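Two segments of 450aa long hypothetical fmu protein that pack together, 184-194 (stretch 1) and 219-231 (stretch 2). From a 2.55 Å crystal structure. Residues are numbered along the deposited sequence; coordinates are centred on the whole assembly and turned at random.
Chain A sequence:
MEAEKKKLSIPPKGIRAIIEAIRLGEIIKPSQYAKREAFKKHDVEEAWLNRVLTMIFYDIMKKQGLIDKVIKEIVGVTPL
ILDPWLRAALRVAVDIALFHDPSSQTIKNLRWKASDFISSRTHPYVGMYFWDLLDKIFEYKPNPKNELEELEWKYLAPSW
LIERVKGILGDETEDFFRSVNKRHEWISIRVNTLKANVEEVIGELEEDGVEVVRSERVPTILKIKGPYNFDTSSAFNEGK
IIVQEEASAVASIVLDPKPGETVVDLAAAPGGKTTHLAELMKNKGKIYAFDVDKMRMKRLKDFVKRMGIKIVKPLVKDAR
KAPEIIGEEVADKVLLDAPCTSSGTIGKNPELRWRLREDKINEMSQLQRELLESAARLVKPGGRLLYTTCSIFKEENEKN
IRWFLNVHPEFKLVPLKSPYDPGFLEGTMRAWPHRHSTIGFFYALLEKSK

Stretch 1 184-194: HEWISIRVNTL
Stretch 2 219-231: PTILKIKGPYNFD

Residues 186-191 and 221-225 form two extended strands, phi -132° to -84° and psi 116° to 153°, running antiparallel with 151° between their directions and 4.5 Å between axes at closest approach. Register is fixed by Trp186-Lys225, Ser188-Lys223 and Arg190-Ile221 (CA-CA 4.5-4.6 Å), non-hydrogen-bonded pairs alternating with Ile187-Ile224 and Ile189-Leu222 (5.2 and 5.3 Å).

Each wide pair closes a two-bond ring: Ile187 N to Ile224 O and Ile224 N to Ile187 O, both 2.8 Å; Ile189 N to Leu222 O, 2.9 Å, and Leu222 N to Ile189 O, 2.8 Å. N-H...O angles of 163-173° indicate nearly straight bonds. Gly226 N to Glu185 O (2.7 Å) and Val191 N to Thr220 O (2.9 Å) extend the ladder beyond these pairs.

Apolar contacts gather on the face of Ile187 (m, t), Ile189 (p, t), Leu222 (m, t) and Ile224 (p, t). Ile187 CB lies 4.0 Å from Ile224 CG1, and Ile189 CG1 4.0 Å from Leu222 CB. Phe230 (chi1 m, chi2 102°) presents its ring edge, CZ being 4.1 Å from both Ile187 CG2 and Ile189 CG2.

On the other face, Lys225 (t, t, t, m) lays CB 3.9 Å from the centroid of the Trp186 six-membered ring (chi1 m, chi2 87°), 9° off its normal: a CH-pi contact. Its charged NZ forms a salt bridge with Glu185 OE2 (2.8 Å).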

# COMPACT_ATOMS: atom_id res chain seq x y z
N HIS A 184 -7.27 14.81 1.80
CA HIS A 184 -5.96 14.17 1.50
C HIS A 184 -5.84 13.50 0.12
O HIS A 184 -6.55 12.55 -0.19
CB HIS A 184 -5.47 13.27 2.65
CG HIS A 184 -4.53 12.19 2.21
ND1 HIS A 184 -4.92 10.87 2.11
CD2 HIS A 184 -3.24 12.24 1.82
CE1 HIS A 184 -3.89 10.15 1.70
NE2 HIS A 184 -2.86 10.96 1.51
N GLU A 185 -4.92 14.04 -0.69
CA GLU A 185 -4.68 13.57 -2.06
C GLU A 185 -3.17 13.51 -2.40
O GLU A 185 -2.78 13.82 -3.53
CB GLU A 185 -5.38 14.50 -3.07
CG GLU A 185 -6.82 14.88 -2.75
CD GLU A 185 -7.33 16.05 -3.59
OE1 GLU A 185 -7.62 15.85 -4.79
OE2 GLU A 185 -7.46 17.16 -3.04
N TRP A 186 -2.34 13.11 -1.44
CA TRP A 186 -0.88 13.19 -1.61
C TRP A 186 -0.21 11.86 -2.00
O TRP A 186 -0.57 10.80 -1.49
CB TRP A 186 -0.21 13.78 -0.36
CG TRP A 186 -0.62 15.20 -0.10
CD1 TRP A 186 -1.71 15.62 0.61
CD2 TRP A 186 0.05 16.39 -0.55
NE1 TRP A 186 -1.76 17.00 0.63
CE2 TRP A 186 -0.69 17.49 -0.07
CE3 TRP A 186 1.20 16.63 -1.31
CZ2 TRP A 186 -0.32 18.82 -0.33
CZ3 TRP A 186 1.58 17.94 -1.57
CH2 TRP A 186 0.82 19.02 -1.08
N ILE A 187 0.76 11.95 -2.90
CA ILE A 187 1.51 10.80 -3.38
C ILE A 187 2.99 11.02 -3.08
O ILE A 187 3.53 12.10 -3.33
CB ILE A 187 1.31 10.59 -4.91
CG1 ILE A 187 -0.17 10.39 -5.24
CG2 ILE A 187 2.13 9.39 -5.40
CD1 ILE A 187 -0.57 10.86 -6.64
N SER A 188 3.63 9.99 -2.54
CA SER A 188 5.03 10.05 -2.17
C SER A 188 5.90 9.40 -3.24
O SER A 188 5.65 8.26 -3.65
CB SER A 188 5.23 9.38 -0.81
OG SER A 188 6.57 9.54 -0.37
N ILE A 189 6.93 10.12 -3.68
CA ILE A 189 7.86 9.63 -4.71
C ILE A 189 9.32 9.84 -4.31
O ILE A 189 9.63 10.74 -3.53
CB ILE A 189 7.61 10.29 -6.11
CG1 ILE A 189 7.76 11.82 -6.04
CG2 ILE A 189 6.25 9.89 -6.68
CD1 ILE A 189 7.94 12.49 -7.39
N ARG A 190 10.20 8.99 -4.83
CA ARG A 190 11.64 9.16 -4.63
C ARG A 190 12.31 9.58 -5.93
O ARG A 190 11.97 9.07 -7.00
CB ARG A 190 12.28 7.88 -4.10
CG ARG A 190 13.62 8.12 -3.40
CD ARG A 190 14.35 6.82 -3.05
NE ARG A 190 14.98 6.21 -4.22
CZ ARG A 190 14.58 5.07 -4.79
NH1 ARG A 190 13.55 4.39 -4.30
NH2 ARG A 190 15.22 4.61 -5.85
N VAL A 191 13.25 10.52 -5.83
CA VAL A 191 14.02 10.99 -6.97
C VAL A 191 15.26 10.10 -7.15
O VAL A 191 16.04 9.91 -6.22
CB VAL A 191 14.43 12.48 -6.82
CG1 VAL A 191 15.45 12.90 -7.87
CG2 VAL A 191 13.20 13.37 -6.90
N ASN A 192 15.41 9.56 -8.36
CA ASN A 192 16.55 8.72 -8.71
C ASN A 192 17.81 9.57 -8.93
O ASN A 192 18.02 10.13 -10.01
CB ASN A 192 16.22 7.89 -9.96
CG ASN A 192 17.34 6.93 -10.36
OD1 ASN A 192 17.37 6.44 -11.49
ND2 ASN A 192 18.25 6.64 -9.44
N THR A 193 18.64 9.65 -7.89
CA THR A 193 19.87 10.46 -7.91
C THR A 193 20.86 10.00 -8.97
O THR A 193 21.72 10.76 -9.40
CB THR A 193 20.58 10.46 -6.54
OG1 THR A 193 20.82 9.11 -6.12
CG2 THR A 193 19.73 11.18 -5.49
N LEU A 194 20.72 8.74 -9.38
CA LEU A 194 21.57 8.14 -10.39
C LEU A 194 21.30 8.71 -11.78
O LEU A 194 22.12 8.57 -12.69
CB LEU A 194 21.35 6.62 -10.38
CG LEU A 194 22.53 5.68 -10.58
CD1 LEU A 194 22.32 4.42 -9.75
CD2 LEU A 194 22.74 5.34 -12.05
N PRO A 219 15.54 14.15 1.90
CA PRO A 219 15.39 15.19 0.87
C PRO A 219 15.25 14.69 -0.57
O PRO A 219 15.04 15.50 -1.48
CB PRO A 219 16.68 16.02 1.03
CG PRO A 219 17.15 15.73 2.42
CD PRO A 219 16.81 14.29 2.62
N THR A 220 15.36 13.38 -0.77
CA THR A 220 15.11 12.80 -2.09
C THR A 220 13.65 12.35 -2.24
O THR A 220 13.22 11.95 -3.33
CB THR A 220 16.07 11.63 -2.43
OG1 THR A 220 16.14 10.74 -1.32
CG2 THR A 220 17.45 12.16 -2.75
N ILE A 221 12.90 12.42 -1.14
CA ILE A 221 11.48 12.10 -1.13
C ILE A 221 10.64 13.37 -1.33
O ILE A 221 10.86 14.39 -0.67
CB ILE A 221 11.06 11.35 0.17
CG1 ILE A 221 11.62 9.92 0.19
CG2 ILE A 221 9.53 11.35 0.36
CD1 ILE A 221 10.94 8.95 -0.78
N LEU A 222 9.69 13.29 -2.26
CA LEU A 222 8.78 14.39 -2.52
C LEU A 222 7.34 13.94 -2.36
O LEU A 222 6.96 12.86 -2.81
CB LEU A 222 8.97 14.94 -3.94
CG LEU A 222 10.38 15.32 -4.43
CD1 LEU A 222 10.34 15.58 -5.92
CD2 LEU A 222 10.93 16.52 -3.67
N LYS A 223 6.54 14.77 -1.71
CA LYS A 223 5.10 14.57 -1.68
C LYS A 223 4.47 15.46 -2.73
O LYS A 223 4.70 16.67 -2.75
CB LYS A 223 4.53 14.82 -0.28
CG LYS A 223 5.01 13.80 0.75
CD LYS A 223 4.54 14.12 2.17
CE LYS A 223 4.88 12.98 3.15
NZ LYS A 223 6.35 12.86 3.47
N ILE A 224 3.72 14.85 -3.64
CA ILE A 224 3.03 15.58 -4.70
C ILE A 224 1.52 15.42 -4.57
O ILE A 224 1.03 14.34 -4.24
CB ILE A 224 3.52 15.18 -6.13
CG1 ILE A 224 3.20 13.72 -6.46
CG2 ILE A 224 5.02 15.47 -6.27
CD1 ILE A 224 3.34 13.36 -7.93
N LYS A 225 0.79 16.50 -4.80
CA LYS A 225 -0.66 16.50 -4.68
C LYS A 225 -1.29 15.97 -5.96
O LYS A 225 -1.16 16.57 -7.03
CB LYS A 225 -1.18 17.91 -4.35
CG LYS A 225 -2.59 17.94 -3.76
CD LYS A 225 -2.95 19.35 -3.30
CE LYS A 225 -4.06 19.35 -2.25
NZ LYS A 225 -5.40 19.08 -2.83
N GLY A 226 -1.97 14.83 -5.85
CA GLY A 226 -2.65 14.20 -6.98
C GLY A 226 -3.78 15.05 -7.54
O GLY A 226 -4.12 16.08 -6.96
N PRO A 227 -4.37 14.63 -8.68
CA PRO A 227 -4.00 13.43 -9.42
C PRO A 227 -2.79 13.63 -10.33
O PRO A 227 -2.58 14.73 -10.86
CB PRO A 227 -5.25 13.13 -10.25
CG PRO A 227 -5.87 14.46 -10.47
CD PRO A 227 -5.48 15.35 -9.32
N TYR A 228 -1.99 12.58 -10.50
CA TYR A 228 -0.80 12.63 -11.33
C TYR A 228 -0.69 11.39 -12.21
O TYR A 228 -0.61 10.26 -11.70
CB TYR A 228 0.45 12.79 -10.46
CG TYR A 228 1.73 13.02 -11.23
CD1 TYR A 228 2.04 14.28 -11.73
CD2 TYR A 228 2.63 11.97 -11.45
CE1 TYR A 228 3.22 14.50 -12.43
CE2 TYR A 228 3.81 12.18 -12.15
CZ TYR A 228 4.10 13.45 -12.64
OH TYR A 228 5.26 13.67 -13.34
N ASN A 229 -0.68 11.60 -13.52
CA ASN A 229 -0.57 10.52 -14.48
C ASN A 229 0.88 10.11 -14.72
O ASN A 229 1.67 10.87 -15.29
CB ASN A 229 -1.25 10.91 -15.80
CG ASN A 229 -1.53 9.72 -16.71
OD1 ASN A 229 -2.09 9.88 -17.79
ND2 ASN A 229 -1.15 8.53 -16.27
N PHE A 230 1.22 8.90 -14.28
CA PHE A 230 2.59 8.38 -14.37
C PHE A 230 2.97 7.85 -15.75
O PHE A 230 4.14 7.92 -16.14
CB PHE A 230 2.83 7.30 -13.31
CG PHE A 230 3.01 7.85 -11.92
CD1 PHE A 230 1.98 7.79 -10.99
CD2 PHE A 230 4.23 8.41 -11.53
CE1 PHE A 230 2.14 8.30 -9.70
CE2 PHE A 230 4.40 8.92 -10.24
CZ PHE A 230 3.35 8.86 -9.32
N ASP A 231 2.00 7.32 -16.49
CA ASP A 231 2.27 6.76 -17.83
C ASP A 231 2.28 7.81 -18.95
O ASP A 231 2.39 7.46 -20.13
CB ASP A 231 1.35 5.57 -18.16
CG ASP A 231 -0.11 5.83 -17.82
OD1 ASP A 231 -0.43 5.97 -16.62
OD2 ASP A 231 -0.95 5.86 -18.75